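Tetur07g02040 (Tetranychus urticae, PDB 6BDJ) binds ferric iron and probably opens catechol-type aromatic rings between their two hydroxylated carbons, as an intradiol dioxygenase of a plant-feeding spider mite. Local coordinates at residues Asp50-Asn55 and Gly121-Asn126; Ser54-Asp59 and Val131-Leu136; Ile61-Asn66 and Gln175-Tyr180; Val67-Val72 and Gly220-Ala225; Ile87-Tyr92 and Arg117-Thr122. All blocks are in the same frame, centred on the assembly; numbering follows the deposited sequence.

Contact 1: residues Asp50-Asn55 and Gly121-Asn126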
# COMPACT_ATOMS: atom_id res chain seq x y z
N ASP A 50 -13.24 -0.77 8.68
CA ASP A 50 -13.87 -0.16 7.53
C ASP A 50 -13.79 1.36 7.71
O ASP A 50 -14.52 1.95 8.51
CB ASP A 50 -15.35 -0.59 7.41
CG ASP A 50 -15.51 -2.06 6.92
OD1 ASP A 50 -14.50 -2.79 6.79
OD2 ASP A 50 -16.67 -2.49 6.70
N ILE A 51 -12.87 1.96 6.96
CA ILE A 51 -12.76 3.39 6.83
C ILE A 51 -12.85 3.63 5.34
O ILE A 51 -11.84 3.76 4.64
CB ILE A 51 -11.45 3.91 7.42
CG1 ILE A 51 -11.34 3.46 8.87
CG2 ILE A 51 -11.45 5.45 7.35
CD1 ILE A 51 -9.98 3.74 9.50
N ILE A 52 -14.07 3.63 4.86
CA ILE A 52 -14.33 3.56 3.46
C ILE A 52 -14.39 4.96 2.91
O ILE A 52 -15.39 5.65 3.07
CB ILE A 52 -15.61 2.79 3.14
CG1 ILE A 52 -15.56 1.40 3.79
CG2 ILE A 52 -15.81 2.67 1.62
CD1 ILE A 52 -16.91 0.68 3.84
N ARG A 53 -13.31 5.36 2.25
CA ARG A 53 -13.14 6.71 1.73
C ARG A 53 -12.04 6.70 0.70
O ARG A 53 -11.11 5.87 0.79
CB ARG A 53 -12.70 7.67 2.84
CG ARG A 53 -11.32 7.35 3.39
CD ARG A 53 -11.00 8.14 4.61
NE ARG A 53 -9.86 7.61 5.36
CZ ARG A 53 -9.29 8.25 6.38
NH1 ARG A 53 -9.76 9.44 6.75
NH2 ARG A 53 -8.28 7.70 7.05
N SER A 54 -12.10 7.64 -0.22
CA SER A 54 -11.07 7.77 -1.21
C SER A 54 -9.90 8.62 -0.73
O SER A 54 -8.76 8.29 -1.00
CB SER A 54 -11.62 8.40 -2.48
OG SER A 54 -10.62 8.28 -3.49
N ASN A 55 -10.18 9.74 -0.06
CA ASN A 55 -9.09 10.61 0.41
C ASN A 55 -8.71 10.23 1.84
O ASN A 55 -9.51 10.32 2.75
CB ASN A 55 -9.48 12.09 0.31
CG ASN A 55 -8.32 13.00 0.67
OD1 ASN A 55 -7.86 13.04 1.81
ND2 ASN A 55 -7.82 13.73 -0.32
N GLY A 121 -7.15 3.60 4.34
CA GLY A 121 -8.53 3.59 3.83
C GLY A 121 -8.88 2.32 3.13
O GLY A 121 -7.99 1.52 2.81
N THR A 122 -10.18 2.18 2.85
CA THR A 122 -10.76 1.07 2.16
C THR A 122 -11.58 1.58 1.01
O THR A 122 -12.28 2.58 1.17
CB THR A 122 -11.69 0.28 3.08
OG1 THR A 122 -10.99 -0.03 4.29
CG2 THR A 122 -12.13 -1.02 2.42
N GLN A 123 -11.51 0.92 -0.15
CA GLN A 123 -12.46 1.16 -1.24
C GLN A 123 -12.92 -0.17 -1.86
O GLN A 123 -12.17 -1.15 -1.89
CB GLN A 123 -11.84 2.05 -2.31
CG GLN A 123 -11.58 3.50 -1.87
CD GLN A 123 -12.87 4.30 -1.86
OE1 GLN A 123 -13.58 4.37 -0.86
NE2 GLN A 123 -13.20 4.86 -2.99
N VAL A 124 -14.13 -0.20 -2.36
CA VAL A 124 -14.76 -1.39 -2.90
C VAL A 124 -14.61 -1.24 -4.39
O VAL A 124 -14.93 -0.16 -4.93
CB VAL A 124 -16.25 -1.44 -2.50
CG1 VAL A 124 -16.97 -2.65 -3.13
CG2 VAL A 124 -16.39 -1.45 -0.98
N THR A 125 -14.12 -2.30 -5.06
CA THR A 125 -13.96 -2.30 -6.52
C THR A 125 -15.31 -2.13 -7.22
O THR A 125 -16.32 -2.66 -6.75
CB THR A 125 -13.30 -3.59 -7.05
OG1 THR A 125 -14.04 -4.75 -6.60
CG2 THR A 125 -11.83 -3.69 -6.59
N ASN A 126 -15.29 -1.40 -8.34
CA ASN A 126 -16.46 -1.17 -9.19
C ASN A 126 -16.63 -2.29 -10.24
O ASN A 126 -15.97 -3.33 -10.12
CB ASN A 126 -16.40 0.25 -9.81
CG ASN A 126 -15.22 0.45 -10.77
OD1 ASN A 126 -14.54 -0.49 -11.20
ND2 ASN A 126 -14.99 1.72 -11.10

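Contact 2: residues Ser54-Asp59 and Val131-Leu136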
# COMPACT_ATOMS: atom_id res chain seq x y z
N SER A 54 -12.10 7.64 -0.22
CA SER A 54 -11.07 7.77 -1.21
C SER A 54 -9.90 8.62 -0.73
O SER A 54 -8.76 8.29 -1.00
CB SER A 54 -11.62 8.40 -2.48
OG SER A 54 -10.62 8.28 -3.49
N ASN A 55 -10.18 9.74 -0.06
CA ASN A 55 -9.09 10.61 0.41
C ASN A 55 -8.71 10.23 1.84
O ASN A 55 -9.51 10.32 2.75
CB ASN A 55 -9.48 12.09 0.31
CG ASN A 55 -8.32 13.00 0.67
OD1 ASN A 55 -7.86 13.04 1.81
ND2 ASN A 55 -7.82 13.73 -0.32
N ILE A 56 -7.46 9.80 2.03
CA ILE A 56 -6.97 9.25 3.29
C ILE A 56 -5.92 10.14 3.94
O ILE A 56 -5.30 9.75 4.93
CB ILE A 56 -6.37 7.82 3.09
CG1 ILE A 56 -5.18 7.80 2.13
CG2 ILE A 56 -7.44 6.92 2.52
CD1 ILE A 56 -4.49 6.44 1.95
N VAL A 57 -5.75 11.35 3.41
CA VAL A 57 -4.65 12.24 3.81
C VAL A 57 -4.81 12.80 5.21
O VAL A 57 -3.84 12.84 5.95
CB VAL A 57 -4.48 13.39 2.80
CG1 VAL A 57 -3.39 14.38 3.23
CG2 VAL A 57 -4.10 12.82 1.43
N GLU A 58 -6.01 13.25 5.55
CA GLU A 58 -6.30 13.91 6.82
C GLU A 58 -5.38 15.13 6.93
O GLU A 58 -5.37 15.92 6.01
CB GLU A 58 -6.22 12.93 8.02
CG GLU A 58 -7.21 11.79 7.90
CD GLU A 58 -7.40 10.98 9.17
OE1 GLU A 58 -6.82 11.25 10.23
OE2 GLU A 58 -8.10 9.97 9.09
N ASP A 59 -4.58 15.22 7.99
CA ASP A 59 -3.69 16.35 8.26
C ASP A 59 -2.26 16.13 7.79
O ASP A 59 -1.41 16.96 8.05
CB ASP A 59 -3.66 16.64 9.77
CG ASP A 59 -3.24 15.44 10.60
OD1 ASP A 59 -3.23 14.32 10.05
OD2 ASP A 59 -2.96 15.57 11.81
N VAL A 131 -10.35 0.62 -7.97
CA VAL A 131 -10.46 1.60 -6.86
C VAL A 131 -9.42 2.70 -7.05
O VAL A 131 -8.39 2.46 -7.66
CB VAL A 131 -10.24 0.99 -5.47
CG1 VAL A 131 -11.33 0.00 -5.13
CG2 VAL A 131 -8.86 0.33 -5.36
N THR A 132 -9.69 3.88 -6.51
CA THR A 132 -8.74 4.98 -6.53
C THR A 132 -8.69 5.60 -5.15
O THR A 132 -9.73 5.84 -4.52
CB THR A 132 -9.12 6.03 -7.59
OG1 THR A 132 -9.07 5.41 -8.88
CG2 THR A 132 -8.14 7.21 -7.58
N PHE A 133 -7.47 5.82 -4.68
CA PHE A 133 -7.24 6.49 -3.42
C PHE A 133 -6.49 7.80 -3.66
O PHE A 133 -5.62 7.86 -4.51
CB PHE A 133 -6.39 5.61 -2.51
CG PHE A 133 -7.06 4.37 -2.05
CD1 PHE A 133 -7.83 4.38 -0.92
CD2 PHE A 133 -6.85 3.17 -2.70
CE1 PHE A 133 -8.42 3.22 -0.46
CE2 PHE A 133 -7.44 2.00 -2.26
CZ PHE A 133 -8.24 2.03 -1.14
N GLU A 134 -6.83 8.82 -2.88
CA GLU A 134 -6.10 10.09 -2.88
C GLU A 134 -5.25 10.06 -1.64
O GLU A 134 -5.77 10.11 -0.53
CB GLU A 134 -7.06 11.28 -2.84
CG GLU A 134 -8.02 11.30 -4.03
CD GLU A 134 -8.90 12.54 -4.07
OE1 GLU A 134 -9.10 13.20 -3.03
OE2 GLU A 134 -9.35 12.88 -5.18
N THR A 135 -3.94 9.93 -1.84
CA THR A 135 -3.02 9.74 -0.75
C THR A 135 -1.83 10.63 -0.94
O THR A 135 -1.89 11.63 -1.66
CB THR A 135 -2.67 8.25 -0.58
OG1 THR A 135 -1.87 8.08 0.59
CG2 THR A 135 -1.97 7.66 -1.78
N LEU A 136 -0.75 10.33 -0.23
CA LEU A 136 0.50 11.04 -0.42
C LEU A 136 1.56 10.02 -0.81
O LEU A 136 1.44 8.84 -0.49
CB LEU A 136 0.91 11.73 0.88
CG LEU A 136 -0.07 12.74 1.50
CD1 LEU A 136 0.50 13.21 2.84
CD2 LEU A 136 -0.33 13.93 0.59

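Contact 3: residues Ile61-Asn66 and Gln175-Tyr180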
# COMPACT_ATOMS: atom_id res chain seq x y z
N ILE A 61 1.17 15.86 5.63
CA ILE A 61 1.80 16.76 4.68
C ILE A 61 2.69 15.93 3.77
O ILE A 61 3.36 15.02 4.23
CB ILE A 61 2.62 17.87 5.40
CG1 ILE A 61 3.41 18.75 4.43
CG2 ILE A 61 3.54 17.30 6.48
CD1 ILE A 61 2.56 19.51 3.44
N GLY A 62 2.68 16.24 2.48
CA GLY A 62 3.56 15.59 1.53
C GLY A 62 3.15 15.94 0.12
O GLY A 62 2.54 17.00 -0.10
N ILE A 63 3.47 15.06 -0.82
CA ILE A 63 3.15 15.30 -2.22
C ILE A 63 2.00 14.39 -2.58
O ILE A 63 2.04 13.18 -2.37
CB ILE A 63 4.36 15.11 -3.15
CG1 ILE A 63 5.36 16.25 -2.88
CG2 ILE A 63 3.92 15.16 -4.61
CD1 ILE A 63 6.74 16.11 -3.50
N ARG A 64 0.97 14.99 -3.16
CA ARG A 64 -0.25 14.29 -3.48
C ARG A 64 -0.02 13.20 -4.51
O ARG A 64 0.67 13.44 -5.51
CB ARG A 64 -1.31 15.30 -3.93
CG ARG A 64 -1.99 15.98 -2.75
CD ARG A 64 -3.06 15.08 -2.14
NE ARG A 64 -4.13 14.86 -3.13
CZ ARG A 64 -4.39 13.74 -3.81
NH1 ARG A 64 -5.37 13.76 -4.71
NH2 ARG A 64 -3.71 12.60 -3.64
N LEU A 65 -0.54 12.00 -4.22
CA LEU A 65 -0.46 10.86 -5.10
C LEU A 65 -1.82 10.21 -5.17
O LEU A 65 -2.37 9.86 -4.14
CB LEU A 65 0.53 9.84 -4.55
CG LEU A 65 0.63 8.46 -5.20
CD1 LEU A 65 0.88 8.55 -6.70
CD2 LEU A 65 1.76 7.66 -4.55
N ASN A 66 -2.35 10.06 -6.37
CA ASN A 66 -3.54 9.25 -6.62
C ASN A 66 -3.15 7.84 -7.03
O ASN A 66 -2.47 7.64 -8.04
CB ASN A 66 -4.39 9.87 -7.73
CG ASN A 66 -5.03 11.18 -7.32
OD1 ASN A 66 -5.22 11.47 -6.14
ND2 ASN A 66 -5.37 11.99 -8.30
N GLN A 175 12.04 12.10 -3.05
CA GLN A 175 12.78 12.20 -1.79
C GLN A 175 13.66 13.45 -1.74
O GLN A 175 14.02 13.90 -0.66
CB GLN A 175 13.59 10.91 -1.49
CG GLN A 175 15.03 11.12 -0.95
CD GLN A 175 15.10 11.69 0.47
OE1 GLN A 175 14.35 11.24 1.34
NE2 GLN A 175 15.97 12.69 0.70
N SER A 176 14.00 14.02 -2.89
CA SER A 176 14.72 15.30 -2.91
C SER A 176 13.83 16.52 -2.66
O SER A 176 14.37 17.60 -2.48
CB SER A 176 15.49 15.50 -4.22
OG SER A 176 14.61 15.65 -5.31
N LYS A 177 12.51 16.35 -2.63
CA LYS A 177 11.61 17.47 -2.36
C LYS A 177 11.16 17.49 -0.90
O LYS A 177 11.11 16.45 -0.19
CB LYS A 177 10.40 17.45 -3.30
CG LYS A 177 10.74 17.62 -4.77
CD LYS A 177 9.51 18.03 -5.60
CE LYS A 177 9.81 18.11 -7.09
NZ LYS A 177 9.76 16.77 -7.75
N SER A 178 10.78 18.69 -0.47
CA SER A 178 10.19 18.90 0.83
C SER A 178 8.81 18.24 0.86
O SER A 178 8.13 18.23 -0.15
CB SER A 178 10.09 20.40 1.13
OG SER A 178 9.32 20.63 2.30
N PRO A 179 8.40 17.65 1.98
CA PRO A 179 9.15 17.49 3.22
C PRO A 179 9.94 16.19 3.32
O PRO A 179 10.48 15.89 4.39
CB PRO A 179 8.04 17.46 4.26
CG PRO A 179 6.93 16.76 3.55
CD PRO A 179 7.06 17.06 2.06
N TYR A 180 10.02 15.43 2.23
CA TYR A 180 10.62 14.08 2.30
C TYR A 180 12.11 14.18 2.59
O TYR A 180 12.66 13.33 3.28
CB TYR A 180 10.37 13.29 1.03
CG TYR A 180 8.91 13.11 0.79
CD1 TYR A 180 8.21 12.09 1.44
CD2 TYR A 180 8.19 14.00 -0.04
CE1 TYR A 180 6.87 11.96 1.27
CE2 TYR A 180 6.83 13.84 -0.22
CZ TYR A 180 6.18 12.81 0.44
OH TYR A 180 4.83 12.61 0.29

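Contact 4: residues Val67-Val72 and Gly220-Ala225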
# COMPACT_ATOMS: atom_id res chain seq x y z
N VAL A 67 -3.60 6.87 -6.25
CA VAL A 67 -3.28 5.47 -6.46
C VAL A 67 -4.51 4.77 -7.04
O VAL A 67 -5.53 4.68 -6.37
CB VAL A 67 -2.88 4.82 -5.12
CG1 VAL A 67 -2.77 3.29 -5.24
CG2 VAL A 67 -1.57 5.39 -4.61
N THR A 68 -4.41 4.30 -8.29
CA THR A 68 -5.48 3.55 -8.92
C THR A 68 -5.00 2.11 -9.04
O THR A 68 -3.92 1.86 -9.58
CB THR A 68 -5.82 4.12 -10.31
OG1 THR A 68 -6.28 5.47 -10.17
CG2 THR A 68 -6.90 3.30 -11.02
N LEU A 69 -5.78 1.19 -8.48
CA LEU A 69 -5.52 -0.24 -8.58
C LEU A 69 -6.61 -0.89 -9.40
O LEU A 69 -7.78 -0.66 -9.13
CB LEU A 69 -5.52 -0.90 -7.21
CG LEU A 69 -4.59 -0.33 -6.14
CD1 LEU A 69 -4.43 -1.34 -5.02
CD2 LEU A 69 -3.21 -0.00 -6.68
N ASN A 70 -6.21 -1.70 -10.38
CA ASN A 70 -7.15 -2.43 -11.24
C ASN A 70 -7.00 -3.92 -10.94
O ASN A 70 -5.91 -4.47 -11.11
CB ASN A 70 -6.88 -2.11 -12.71
CG ASN A 70 -7.03 -0.61 -13.02
OD1 ASN A 70 -8.10 -0.02 -12.84
ND2 ASN A 70 -5.94 -0.00 -13.49
N LEU A 71 -8.05 -4.54 -10.40
CA LEU A 71 -8.02 -5.95 -9.99
C LEU A 71 -8.68 -6.80 -11.06
O LEU A 71 -9.80 -6.49 -11.51
CB LEU A 71 -8.77 -6.19 -8.67
CG LEU A 71 -8.34 -5.51 -7.35
CD1 LEU A 71 -8.96 -6.24 -6.17
CD2 LEU A 71 -6.83 -5.42 -7.16
N VAL A 72 -7.99 -7.88 -11.45
CA VAL A 72 -8.59 -8.96 -12.25
C VAL A 72 -8.47 -10.30 -11.54
O VAL A 72 -7.56 -10.49 -10.73
CB VAL A 72 -8.01 -9.05 -13.68
CG1 VAL A 72 -8.34 -7.80 -14.47
CG2 VAL A 72 -6.50 -9.28 -13.66
N GLY A 220 -0.86 7.31 -10.26
CA GLY A 220 -0.21 6.00 -10.28
C GLY A 220 -1.22 4.91 -10.54
O GLY A 220 -2.31 4.93 -9.98
N ILE A 221 -0.83 3.97 -11.40
CA ILE A 221 -1.66 2.81 -11.75
C ILE A 221 -0.87 1.55 -11.45
O ILE A 221 0.28 1.42 -11.84
CB ILE A 221 -2.07 2.78 -13.25
CG1 ILE A 221 -2.95 4.00 -13.60
CG2 ILE A 221 -2.81 1.49 -13.58
CD1 ILE A 221 -2.20 5.24 -14.03
N LEU A 222 -1.50 0.63 -10.74
CA LEU A 222 -0.95 -0.70 -10.57
C LEU A 222 -2.06 -1.66 -10.94
O LEU A 222 -3.16 -1.60 -10.38
CB LEU A 222 -0.52 -0.91 -9.13
CG LEU A 222 0.12 -2.25 -8.75
CD1 LEU A 222 1.45 -2.44 -9.44
CD2 LEU A 222 0.23 -2.29 -7.24
N ASN A 223 -1.79 -2.51 -11.91
CA ASN A 223 -2.73 -3.52 -12.33
C ASN A 223 -2.38 -4.78 -11.57
O ASN A 223 -1.24 -5.19 -11.59
CB ASN A 223 -2.60 -3.73 -13.84
CG ASN A 223 -2.93 -2.48 -14.62
OD1 ASN A 223 -3.84 -1.77 -14.25
ND2 ASN A 223 -2.20 -2.22 -15.70
N LEU A 224 -3.35 -5.36 -10.86
CA LEU A 224 -3.15 -6.61 -10.10
C LEU A 224 -4.05 -7.75 -10.60
O LEU A 224 -5.21 -7.54 -10.98
CB LEU A 224 -3.40 -6.39 -8.59
CG LEU A 224 -2.49 -5.36 -7.90
CD1 LEU A 224 -3.01 -4.91 -6.55
CD2 LEU A 224 -1.06 -5.88 -7.78
N ALA A 225 -3.47 -8.95 -10.59
CA ALA A 225 -4.20 -10.19 -10.81
C ALA A 225 -4.13 -10.99 -9.52
O ALA A 225 -3.04 -11.34 -9.06
CB ALA A 225 -3.57 -10.98 -11.95

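Contact 5: residues Ile87-Tyr92 and Arg117-Thr122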
# COMPACT_ATOMS: atom_id res chain seq x y z
N ILE A 87 -5.68 0.01 1.92
CA ILE A 87 -4.29 0.43 1.93
C ILE A 87 -3.94 1.10 3.24
O ILE A 87 -4.80 1.61 3.95
CB ILE A 87 -3.91 1.32 0.74
CG1 ILE A 87 -4.70 2.63 0.73
CG2 ILE A 87 -4.22 0.58 -0.56
CD1 ILE A 87 -4.15 3.60 -0.30
N TRP A 88 -2.66 1.02 3.56
CA TRP A 88 -2.10 1.76 4.67
C TRP A 88 -0.64 2.00 4.42
O TRP A 88 0.05 1.21 3.73
CB TRP A 88 -2.34 1.09 6.03
CG TRP A 88 -1.61 -0.26 6.28
CD1 TRP A 88 -0.58 -0.52 7.17
CD2 TRP A 88 -1.93 -1.52 5.69
NE1 TRP A 88 -0.25 -1.85 7.15
CE2 TRP A 88 -1.04 -2.49 6.24
CE3 TRP A 88 -2.86 -1.92 4.73
CZ2 TRP A 88 -1.07 -3.84 5.86
CZ3 TRP A 88 -2.89 -3.27 4.37
CH2 TRP A 88 -2.01 -4.20 4.93
N GLN A 89 -0.17 3.13 4.93
CA GLN A 89 1.18 3.59 4.63
C GLN A 89 1.64 4.56 5.72
O GLN A 89 0.83 5.16 6.42
CB GLN A 89 1.18 4.28 3.28
CG GLN A 89 0.44 5.61 3.27
CD GLN A 89 0.39 6.29 1.93
OE1 GLN A 89 -0.34 5.88 1.03
NE2 GLN A 89 1.14 7.37 1.79
N PRO A 90 2.94 4.76 5.84
CA PRO A 90 3.41 5.78 6.79
C PRO A 90 3.40 7.18 6.22
O PRO A 90 3.49 7.36 5.00
CB PRO A 90 4.83 5.36 7.06
CG PRO A 90 5.28 4.68 5.81
CD PRO A 90 4.07 4.14 5.12
N ASP A 91 3.34 8.17 7.11
CA ASP A 91 3.49 9.57 6.68
C ASP A 91 4.93 9.89 6.27
O ASP A 91 5.81 9.03 6.36
CB ASP A 91 2.92 10.55 7.74
CG ASP A 91 3.84 10.83 8.91
OD1 ASP A 91 5.01 10.41 8.94
OD2 ASP A 91 3.39 11.54 9.81
N TYR A 92 5.18 11.12 5.82
CA TYR A 92 6.49 11.51 5.31
C TYR A 92 7.67 11.20 6.23
O TYR A 92 8.74 10.94 5.73
CB TYR A 92 6.52 12.99 4.92
CG TYR A 92 6.80 13.92 6.06
CD1 TYR A 92 8.11 14.23 6.43
CD2 TYR A 92 5.75 14.46 6.80
CE1 TYR A 92 8.37 15.08 7.48
CE2 TYR A 92 6.00 15.33 7.86
CZ TYR A 92 7.31 15.62 8.19
OH TYR A 92 7.56 16.44 9.24
N ARG A 117 -6.07 7.50 12.34
CA ARG A 117 -6.21 6.63 11.23
C ARG A 117 -5.85 7.29 9.92
O ARG A 117 -6.26 6.83 8.85
CB ARG A 117 -7.63 6.08 11.17
CG ARG A 117 -8.04 5.29 12.42
CD ARG A 117 -7.23 4.00 12.55
NE ARG A 117 -7.71 3.25 13.70
CZ ARG A 117 -7.18 3.30 14.92
NH1 ARG A 117 -6.14 4.10 15.19
NH2 ARG A 117 -7.72 2.58 15.89
N PHE A 118 -5.04 8.34 9.98
CA PHE A 118 -4.58 8.95 8.76
C PHE A 118 -3.83 7.91 7.92
O PHE A 118 -3.23 6.96 8.45
CB PHE A 118 -3.66 10.17 9.02
CG PHE A 118 -2.42 9.89 9.84
CD1 PHE A 118 -1.34 9.19 9.32
CD2 PHE A 118 -2.31 10.38 11.13
CE1 PHE A 118 -0.21 8.94 10.08
CE2 PHE A 118 -1.18 10.14 11.91
CZ PHE A 118 -0.12 9.42 11.38
N LEU A 119 -3.89 8.15 6.62
CA LEU A 119 -3.24 7.35 5.63
C LEU A 119 -3.64 5.87 5.67
O LEU A 119 -2.83 4.96 5.38
CB LEU A 119 -1.72 7.56 5.71
CG LEU A 119 -1.27 9.00 5.38
CD1 LEU A 119 0.22 9.20 5.62
CD2 LEU A 119 -1.60 9.44 3.96
N ARG A 120 -4.91 5.64 6.00
CA ARG A 120 -5.52 4.36 5.93
C ARG A 120 -6.82 4.52 5.24
O ARG A 120 -7.57 5.48 5.51
CB ARG A 120 -5.76 3.82 7.33
CG ARG A 120 -4.47 3.59 8.11
CD ARG A 120 -4.79 3.09 9.51
NE ARG A 120 -3.50 2.89 10.16
CZ ARG A 120 -2.81 1.75 10.14
NH1 ARG A 120 -3.25 0.66 9.53
NH2 ARG A 120 -1.63 1.70 10.76
N GLY A 121 -7.15 3.60 4.34
CA GLY A 121 -8.53 3.59 3.83
C GLY A 121 -8.88 2.32 3.13
O GLY A 121 -7.99 1.52 2.81
N THR A 122 -10.18 2.18 2.85
CA THR A 122 -10.76 1.07 2.16
C THR A 122 -11.58 1.58 1.01
O THR A 122 -12.28 2.58 1.17
CB THR A 122 -11.69 0.28 3.08
OG1 THR A 122 -10.99 -0.03 4.29
CG2 THR A 122 -12.13 -1.02 2.42
O HOH W 1 -0.78 5.45 8.66

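Contact 1: residues Asp50-Asn55 and Gly121-Asn126
A single beta bridge, Ile52 with Thr122, ties the loop 50-55 to strand 120-124, an outermost strand of the sheet. The tight part is backbone. Thr122 N donates to Ile51 O at 2.9 Å, approaching from above the carbonyl plane, whereas Arg53 N lies nearly along the C=O axis of Thr122 O, at 3.2 Å. Between these bonds Ile52 CA also turns its hydrogen to Thr122 O. Gly121 suits its place because a beta carbon there would press on the carbonyl oxygen of Arg53. Beyond Thr122, Gln123 bends at its second torsion (chi2 -77°), so that its CG lies 3.6 Å from Arg53 O and the end of the side chain lies against the Arg53-Ser54 backbone. An alanine here would remove CG and the amide and would probably loosen the packing between this loop and the strand. The guanidinium of Arg53, with Gly121 CA at its edge, is held by a salt bridge to Glu58 and a hydrogen bond to the carbonyl of Arg120. The solvent side is looser: the exposed Asp50 forms a salt bridge with Lys84, and Ile52, also exposed, crosses Thr122 obliquely. Side chain to side chain, their closest approach is Ile52 CG1 to Thr122 CB, 4.1 Å.

Contact 2: residues Ser54-Asp59 and Val131-Leu136
Loop 54-59 runs alongside strand 130-136, an outermost strand of the mixed sheet, in nearly the same direction and joined to it by one beta bridge, Asn55 with Glu134. The backbone bonds flank Asn55: Glu134 N donates to Ser54 O at 2.7 Å, and Ile56 N to Glu134 O at 3.1 Å, the latter nearly along the C=O axis. Side-chain hydrogen bonds extend this grip. Ser54 OG, anti to its backbone N, donates to Thr132 O at 2.8 Å. Asn55 ND2 gives a straight bond (170°) to the anti lone pair of Glu134 OE1 at 3.0 Å, with the oxygen in the amide plane although amide and carboxylate stand 81° apart. The other end of the same amide, OD1, accepts from Val57 N in an Asx turn, so both ends of the group are held; asparagine, with a donor and an acceptor, fits this double task. Apolar contacts come last. Ile56 holds CG1 in the crowded position (chi1 61°) and lies side by side with Thr135, whose hydroxyl is engaged by Gln89. Val57 crosses Leu136 at about a right angle, CG2 4.0 Å from Leu136 CD2. On the buried side, Ile56 CD1 rests 3.6 Å from Thr135 CB.

Contact 3: residues Ile61-Asn66 and Gln175-Tyr180
The phenol oxygen of Tyr180 is the polar centre of this contact. Ile63 N donates to Tyr180 OH at 3.0 Å in an almost straight bond (170°), and the same hydroxyl is hydrogen-bonded to the carbonyl of Phe137, so it accepts from one backbone and gives its proton to another. Gly62 makes this approach possible: its CA is 3.5 Å from Tyr180 OH, and a beta carbon would clash with that oxygen. Ile63 CG1 lies in the ring plane at its edge, 3.9 Å from Tyr180 CE2. From there the Ile63 side chain crosses Lys177 at about a right angle, with CD1 3.9 Å from Lys177 CB, so the lysine contributes its aliphatic portion. Pro179 packs against Gly62 and Ile61, its CD 3.8 Å from Gly62 CA and its CG 4.1 Å from Ile61 CG1. In the fold, the loop following helix 168-175 is thereby fastened to the lead-in of strand 64-73, at the surface and away from the iron. Further out, the loop's own shape presents these groups: a cis peptide precedes Pro179, and a weak bond links Tyr180 N to Lys177 O. On the strand, Arg64 turns away from the loop. Its NH1 donates to a lone pair of Asn66 OD1 at 2.7 Å, with that oxygen close to the guanidinium plane, while its NH2 reaches Thr135 O.

Contact 4: residues Val67-Val72 and Gly220-Ala225
Two neighbouring parallel strands, 64-73 and 218-226, meet here in the beta-sandwich core expected of intradiol dioxygenases, with local axes 4.7 Å apart and 19° off exact alignment. Thr68 and Asn70 each use both N and O toward the partner strand, and Val72 adds its N. Thr68 N donates to Gly220 O at 2.8 Å and Leu224 N to Asn70 O at 2.7 Å, most of these bonds running nearly along the C=O axis. The side chains then alternate. Val67, Leu69, Leu71, Leu222 and Leu224 point to the buried face, where leucines lie side by side: Leu69 CD2 is 3.8 Å from Leu222 CB, and Leu71 CD2 is 3.8 Å from Leu224 CB. Leu71 and Leu224 also touch Ile152 and Tyr150 of strand 148-154, so this face is the interior. On the other face the polar Thr68, Asn70 and Asn223 suit their at least partial exposure, while Val72 and Ala225 make an apolar pair, Val72 CG2 to Ala225 CB 3.8 Å. Thr68 pairs there with Thr132, and Asn70 OD1 with Thr130 OG1. An alanine here in place of Asn70 would lose both amide bonds and would probably weaken the side-chain link from strand 130-136 to strand 218-226. The second of those bonds is Asn70 ND2 to Asn223 OD1, 2.8 Å, straight along the acceptor's C=O, with the two amides 35° apart.

Contact 5: residues Ile87-Tyr92 and Arg117-Thr122
The indole of Trp88 and the guanidinium of Arg120, on one face of the antiparallel pairing of strands 84-88 and 120-124, lie only 15° from parallel, but the guanidinium meets the ring obliquely: its NH1 is 3.6 Å from Trp88 CB and 3.8 Å from CD1. Arg120 reaches there with an extended chain, and its terminal nitrogens are hydrogen-bonded to the carbonyls of Tyr45 and Ser97. The Phe118 ring has Leu119 CB in plane at its edge, and Asp91 CB approaches it obliquely. In the backbone pairing, Ile87 and Gly121 are the hydrogen-bonded pair, with Ile87 N to Gly121 O at 2.9 Å; Trp88 and Arg120 are the non-hydrogen-bonded pair. Beyond the strands, Gln89 N still donates to Leu119 O. Leu119 has a left-handed backbone conformation (phi 57°) and points its side chain at the opposing segment, bringing CD1 3.5 Å from Asp91 CA; an apolar leucine suits this buried place. The amide of Gln89 is engaged by Thr135 and Leu136, and the carboxylate of Asp91 by Arg60. Trp88 pairs through its backbone with the iron ligand His149, and Pro90 packs on the ligand Tyr96, so this segment stands in the second shell, behind those two ligands. Where the backbones part, a water donates to both Gln89 O (2.8 Å) and Phe118 O (2.9 Å).

All five contacts reach one mixed sheet. Contacts 1 and 2 share Ser54 and Asn55, their centres about 9 Å apart; the loop 50-59 thus joins both outermost strands, 120-124 and 130-136. Contact 5 pairs strand 120-124 with its neighbour 84-88; its centre is about 8 Å from that of contact 2, the two being linked by Thr135 with Gln89 and Ile56 with Leu119. Contacts 3 and 4 both use strand 64-73, yet their centres are about 22 Å apart, one at its entrance and one along its length. In sequence, contact 5 falls within the spans bracketed by contacts 2, 3 and 4. Distant chain parts thereby build a single domain, with contact 5 beside the iron and contact 3 at the surface.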